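Local coordinates for pyruvate formate-lyase 2 (Archaeoglobus fulgidus, PDB 2F3O), which is of unknown function but belongs to the glycyl radical enzymes, with probable lyase activity, at residues A[434-439]-A[533-539]; A[345-349]-A[376-381]. All blocks are in the same frame, centred on the assembly; numbering follows the deposited sequence.

Contact 1: A[434-439]-A[533-539]; sequences NSFTSS and ARYNFTG
The amide N of Gly539 is shared by two carbonyls of the segment 434-439. Gly539 N donates to Ser438 O at 3.0 Å, the N-H coming from above the carbonyl plane, and more weakly to Thr437 O. This fork lies just past the part where the two segments run as parallel strands. There, Phe436 bonds through both its N and its O to the residues flanking Asn536, the parallel pattern: Phe436 N donates to Tyr535 O at 3.0 Å, and Phe436 O accepts Phe537 N at 2.9 Å. One step earlier Tyr535 N donates to Asn434 O, completing the run.

The two faces of this strand pair differ in character. On one, the CB atoms of Ser435 and Tyr535 touch at 3.8 Å. With Tyr535 CG anti to its own carbonyl carbon (chi1 -59°), the phenol extends beyond the paired strands to reach Asp417 and the amide of Asp414, while Ser435 OG turns to the carbonyl of Pro431. On the other, Phe436 CB rests against Ala533 CB at 3.8 Å, and the Phe436 ring leads away toward Val528. Farther along, Thr437 CG2 comes to the edge of the Phe537 ring, 4.1 Å from Phe537 CD1. Ser438 OG is bound by Glu149, and Ser439 OG by Glu428 and Asp424, close to a bound glycerol.

Backbone bonding thus supplies most of the cohesion in this buried sheet, and the hydroxyls of Ser435, Ser438, Ser439, Tyr535 and Thr538 find partners beyond the pair, consistent with the Ser439 end bordering a pocket that holds glycerol.

Contact 2: A[345-349]-A[376-381]; sequences NDATN and GSPESF
Van der Waals packing, with no hydrogen bond across it, joins two loops at the surface of the subunit: 345-349, which leads into helix 350-362, and 376-381, which runs into the first turn of helix 379-390. Asp346 and Thr348 carry it from one side, Pro378 chiefly from the other. The side chains of Asp346 and Pro378 cross obliquely, with Asp346 OD2 3.3 Å from Pro378 CD and 3.4 Å from Pro378 CG. Asp346 reaches there because its CG is anti to the backbone N (chi1 -177°), and Asp346 CB passes the carbonyl of Gly376, 3.6 Å from Gly376 O. The other branch, Asp346 OD1, lies alongside Ser377 CA at 3.7 Å.

Back within its own loop, Asp346 OD2 accepts a weak, long bond from Thr348 N (3.5 Å), in the manner of an Asx turn. Replacing Asp346 by an alanine removes the carboxylate, which is likely to leave the Thr348 amide without its weak acceptor and to open a gap beside Pro378 CD and CG.

Thr348 approaches the proline tip to tip, Thr348 OG1 lying 3.9 Å from Pro378 CD, and is placed obliquely to the Phe381 ring at a longer distance. The Phe381 ring itself packs edge-to-face with Tyr353 of helix 350-362. Lys287 of the second subunit packs on Asp346, so the loop also borders a subunit interface.

Asn349 and Pro378 occupy the N-cap positions of their helices. Both loops follow parallel, neighbouring strands, 334-338 and 368-373, and lie at the same end of them, an arrangement characteristic of successive beta-alpha-beta crossovers and consistent with the ten-stranded beta/alpha barrel of glycyl radical enzymes.

Contact 1 belongs to the buried core and contact 2 to the surface; their centres lie 28 Å apart, and their nearest atoms, about 16 Å apart, do not touch. They hold different elements: contact 1 pairs neighbouring strands of one mixed sheet, whereas contact 2 joins loops that follow two strands of another and lead into helices. The chemistry follows the setting. Inside the protein, main-chain hydrogen bonds dominate and most hydroxyls bond to surrounding residues; at the surface, a carboxylate and a threonine rest on a proline without a bond between segments. Both regions come within reach of the second subunit, through Arg534 and Asn434 in one and Asn345 and Asp346 in the other.

Contact 1: A[434-439]-A[533-539]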
loop_
_atom_site.group_PDB
_atom_site.type_symbol
_atom_site.label_atom_id
_atom_site.label_comp_id
_atom_site.label_asym_id
_atom_site.label_seq_id
_atom_site.Cartn_x
_atom_site.Cartn_y
_atom_site.Cartn_z
ATOM N N ASN A 434 13.117 -14.057 -13.404
ATOM C CA ASN A 434 12.196 -13.297 -12.585
ATOM C C ASN A 434 12.124 -11.854 -13.035
ATOM O O ASN A 434 11.960 -10.941 -12.236
ATOM C CB ASN A 434 12.501 -13.456 -11.080
ATOM C CG ASN A 434 13.900 -12.931 -10.640
ATOM O OD1 ASN A 434 14.101 -12.714 -9.451
ATOM N ND2 ASN A 434 14.841 -12.762 -11.555
ATOM N N SER A 435 12.254 -11.662 -14.341
ATOM C CA SER A 435 12.195 -10.324 -14.902
ATOM C C SER A 435 11.497 -10.244 -16.253
ATOM O O SER A 435 11.453 -11.202 -17.005
ATOM C CB SER A 435 13.586 -9.705 -14.980
ATOM O OG SER A 435 14.491 -10.494 -15.722
ATOM N N PHE A 436 10.926 -9.093 -16.545
ATOM C CA PHE A 436 10.359 -8.862 -17.837
ATOM C C PHE A 436 10.973 -7.549 -18.234
ATOM O O PHE A 436 10.603 -6.499 -17.689
ATOM C CB PHE A 436 8.862 -8.720 -17.707
ATOM C CG PHE A 436 8.099 -9.031 -18.969
ATOM C CD1 PHE A 436 8.414 -10.143 -19.735
ATOM C CD2 PHE A 436 7.007 -8.248 -19.350
ATOM C CE1 PHE A 436 7.681 -10.451 -20.864
ATOM C CE2 PHE A 436 6.279 -8.554 -20.476
ATOM C CZ PHE A 436 6.622 -9.659 -21.233
ATOM N N THR A 437 11.918 -7.589 -19.166
ATOM C CA THR A 437 12.716 -6.397 -19.455
ATOM C C THR A 437 12.395 -5.682 -20.754
ATOM O O THR A 437 12.968 -4.624 -20.990
ATOM C CB THR A 437 14.201 -6.702 -19.466
ATOM O OG1 THR A 437 14.474 -7.635 -20.520
ATOM C CG2 THR A 437 14.621 -7.283 -18.120
ATOM N N SER A 438 11.469 -6.239 -21.549
ATOM C CA SER A 438 11.098 -5.760 -22.908
ATOM C C SER A 438 12.329 -5.241 -23.610
ATOM O O SER A 438 12.475 -4.036 -23.844
ATOM C CB SER A 438 10.006 -4.686 -22.876
ATOM O OG SER A 438 9.413 -4.553 -24.157
ATOM N N SER A 439 13.244 -6.152 -23.889
ATOM C CA SER A 439 14.611 -5.748 -24.002
ATOM C C SER A 439 14.925 -5.027 -25.307
ATOM O O SER A 439 15.951 -4.378 -25.414
ATOM C CB SER A 439 15.510 -6.941 -23.788
ATOM O OG SER A 439 15.531 -7.728 -24.961
ATOM N N ALA A 533 6.125 -9.753 -13.024
ATOM C CA ALA A 533 7.512 -10.209 -12.871
ATOM C C ALA A 533 8.156 -9.480 -11.703
ATOM O O ALA A 533 7.713 -8.389 -11.393
ATOM C CB ALA A 533 8.272 -9.942 -14.116
ATOM N N ARG A 534 9.162 -10.066 -11.041
ATOM C CA ARG A 534 9.777 -9.403 -9.872
ATOM C C ARG A 534 10.453 -8.098 -10.295
ATOM O O ARG A 534 10.144 -7.034 -9.750
ATOM C CB ARG A 534 10.744 -10.311 -9.095
ATOM C CG ARG A 534 10.986 -9.881 -7.631
ATOM C CD ARG A 534 12.450 -10.128 -7.192
ATOM N NE ARG A 534 12.756 -9.873 -5.760
ATOM C CZ ARG A 534 13.184 -8.707 -5.217
ATOM N NH1 ARG A 534 13.451 -8.646 -3.902
ATOM N NH2 ARG A 534 13.349 -7.595 -5.953
ATOM N N TYR A 535 11.326 -8.167 -11.300
ATOM C CA TYR A 535 11.906 -6.962 -11.876
ATOM C C TYR A 535 11.156 -6.619 -13.161
ATOM O O TYR A 535 10.862 -7.508 -13.941
ATOM C CB TYR A 535 13.382 -7.178 -12.179
ATOM C CG TYR A 535 14.246 -7.556 -10.981
ATOM C CD1 TYR A 535 14.589 -8.886 -10.729
ATOM C CD2 TYR A 535 14.744 -6.577 -10.110
ATOM C CE1 TYR A 535 15.399 -9.230 -9.670
ATOM C CE2 TYR A 535 15.549 -6.916 -9.033
ATOM C CZ TYR A 535 15.870 -8.246 -8.820
ATOM O OH TYR A 535 16.672 -8.599 -7.754
ATOM N N ASN A 536 10.814 -5.348 -13.371
ATOM C CA ASN A 536 10.176 -4.924 -14.630
ATOM C C ASN A 536 10.943 -3.796 -15.253
ATOM O O ASN A 536 11.159 -2.780 -14.621
ATOM C CB ASN A 536 8.742 -4.463 -14.418
ATOM C CG ASN A 536 7.793 -5.611 -14.202
ATOM O OD1 ASN A 536 7.093 -6.052 -15.120
ATOM N ND2 ASN A 536 7.775 -6.121 -12.989
ATOM N N PHE A 537 11.359 -3.965 -16.498
ATOM C CA PHE A 537 12.194 -2.964 -17.139
ATOM C C PHE A 537 11.700 -2.759 -18.552
ATOM O O PHE A 537 10.888 -3.546 -19.033
ATOM C CB PHE A 537 13.666 -3.382 -17.138
ATOM C CG PHE A 537 14.340 -3.264 -15.788
ATOM C CD1 PHE A 537 14.974 -4.355 -15.213
ATOM C CD2 PHE A 537 14.352 -2.058 -15.095
ATOM C CE1 PHE A 537 15.599 -4.252 -13.968
ATOM C CE2 PHE A 537 14.983 -1.949 -13.837
ATOM C CZ PHE A 537 15.603 -3.048 -13.285
ATOM N N THR A 538 12.147 -1.683 -19.191
ATOM C CA THR A 538 11.862 -1.432 -20.600
ATOM C C THR A 538 13.150 -0.996 -21.292
ATOM O O THR A 538 13.613 0.129 -21.100
ATOM C CB THR A 538 10.763 -0.367 -20.800
ATOM O OG1 THR A 538 9.568 -0.790 -20.156
ATOM C CG2 THR A 538 10.446 -0.197 -22.251
ATOM N N GLY A 539 13.734 -1.893 -22.087
ATOM C CA GLY A 539 15.024 -1.628 -22.730
ATOM C C GLY A 539 14.938 -0.741 -23.950
ATOM O O GLY A 539 14.331 -1.118 -24.941
#

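Contact 2: A[345-349]-A[376-381]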
loop_
_atom_site.group_PDB
_atom_site.type_symbol
_atom_site.label_atom_id
_atom_site.label_comp_id
_atom_site.label_asym_id
_atom_site.label_seq_id
_atom_site.Cartn_x
_atom_site.Cartn_y
_atom_site.Cartn_z
ATOM N N ASN A 345 32.187 -17.778 -7.646
ATOM C CA ASN A 345 32.864 -18.994 -8.102
ATOM C C ASN A 345 32.559 -19.277 -9.553
ATOM O O ASN A 345 31.491 -18.947 -10.032
ATOM C CB ASN A 345 32.419 -20.188 -7.280
ATOM C CG ASN A 345 32.711 -20.008 -5.826
ATOM O OD1 ASN A 345 33.836 -19.663 -5.448
ATOM N ND2 ASN A 345 31.697 -20.212 -4.989
ATOM N N ASP A 346 33.502 -19.898 -10.245
ATOM C CA ASP A 346 33.305 -20.247 -11.634
ATOM C C ASP A 346 32.229 -21.311 -11.754
ATOM O O ASP A 346 32.244 -22.298 -11.015
ATOM C CB ASP A 346 34.612 -20.747 -12.231
ATOM C CG ASP A 346 34.478 -21.052 -13.686
ATOM O OD1 ASP A 346 34.079 -20.121 -14.427
ATOM O OD2 ASP A 346 34.732 -22.220 -14.068
ATOM N N ALA A 347 31.288 -21.098 -12.668
ATOM C CA ALA A 347 30.182 -22.038 -12.839
ATOM C C ALA A 347 30.232 -22.820 -14.159
ATOM O O ALA A 347 29.237 -23.413 -14.577
ATOM C CB ALA A 347 28.842 -21.320 -12.692
ATOM N N THR A 348 31.386 -22.806 -14.815
ATOM C CA THR A 348 31.617 -23.646 -15.981
ATOM C C THR A 348 31.581 -25.132 -15.568
ATOM O O THR A 348 32.207 -25.523 -14.591
ATOM C CB THR A 348 32.965 -23.272 -16.645
ATOM O OG1 THR A 348 32.858 -21.974 -17.247
ATOM C CG2 THR A 348 33.361 -24.277 -17.701
ATOM N N ASN A 349 30.796 -25.941 -16.272
ATOM C CA ASN A 349 30.750 -27.377 -16.016
ATOM C C ASN A 349 31.004 -28.067 -17.341
ATOM O O ASN A 349 31.204 -27.386 -18.339
ATOM C CB ASN A 349 29.396 -27.803 -15.435
ATOM C CG ASN A 349 28.211 -27.240 -16.217
ATOM O OD1 ASN A 349 28.214 -27.204 -17.447
ATOM N ND2 ASN A 349 27.199 -26.786 -15.497
ATOM N N GLY A 376 37.675 -15.414 -13.634
ATOM C CA GLY A 376 37.923 -16.703 -13.034
ATOM C C GLY A 376 37.549 -17.861 -13.933
ATOM O O GLY A 376 37.452 -19.005 -13.461
ATOM N N SER A 377 37.324 -17.579 -15.218
ATOM C CA SER A 377 36.984 -18.628 -16.191
ATOM C C SER A 377 38.196 -19.548 -16.413
ATOM O O SER A 377 39.324 -19.059 -16.399
ATOM C CB SER A 377 36.547 -17.997 -17.512
ATOM O OG SER A 377 35.419 -17.164 -17.339
ATOM N N PRO A 378 37.981 -20.872 -16.598
ATOM C CA PRO A 378 39.145 -21.755 -16.758
ATOM C C PRO A 378 39.889 -21.449 -18.042
ATOM O O PRO A 378 39.270 -21.114 -19.059
ATOM C CB PRO A 378 38.533 -23.164 -16.829
ATOM C CG PRO A 378 37.158 -23.023 -16.305
ATOM C CD PRO A 378 36.723 -21.632 -16.690
ATOM N N GLU A 379 41.214 -21.539 -17.964
ATOM C CA GLU A 379 42.113 -21.168 -19.052
ATOM C C GLU A 379 41.833 -22.011 -20.293
ATOM O O GLU A 379 41.811 -21.479 -21.411
ATOM C CB GLU A 379 43.572 -21.299 -18.594
ATOM C CG GLU A 379 44.636 -21.067 -19.670
ATOM C CD GLU A 379 44.480 -19.735 -20.398
ATOM O OE1 GLU A 379 44.361 -18.679 -19.720
ATOM O OE2 GLU A 379 44.482 -19.754 -21.654
ATOM N N SER A 380 41.564 -23.303 -20.085
ATOM C CA SER A 380 41.203 -24.210 -21.175
ATOM C C SER A 380 39.978 -23.729 -21.920
ATOM O O SER A 380 39.947 -23.745 -23.150
ATOM C CB SER A 380 40.964 -25.616 -20.652
ATOM O OG SER A 380 40.546 -25.562 -19.306
ATOM N N PHE A 381 38.986 -23.263 -21.171
ATOM C CA PHE A 381 37.756 -22.800 -21.773
ATOM C C PHE A 381 37.971 -21.572 -22.660
ATOM O O PHE A 381 37.390 -21.477 -23.744
ATOM C CB PHE A 381 36.671 -22.557 -20.717
ATOM C CG PHE A 381 35.343 -22.192 -21.311
ATOM C CD1 PHE A 381 34.683 -23.080 -22.153
ATOM C CD2 PHE A 381 34.772 -20.959 -21.064
ATOM C CE1 PHE A 381 33.474 -22.744 -22.730
ATOM C CE2 PHE A 381 33.564 -20.620 -21.627
ATOM C CZ PHE A 381 32.911 -21.507 -22.464
#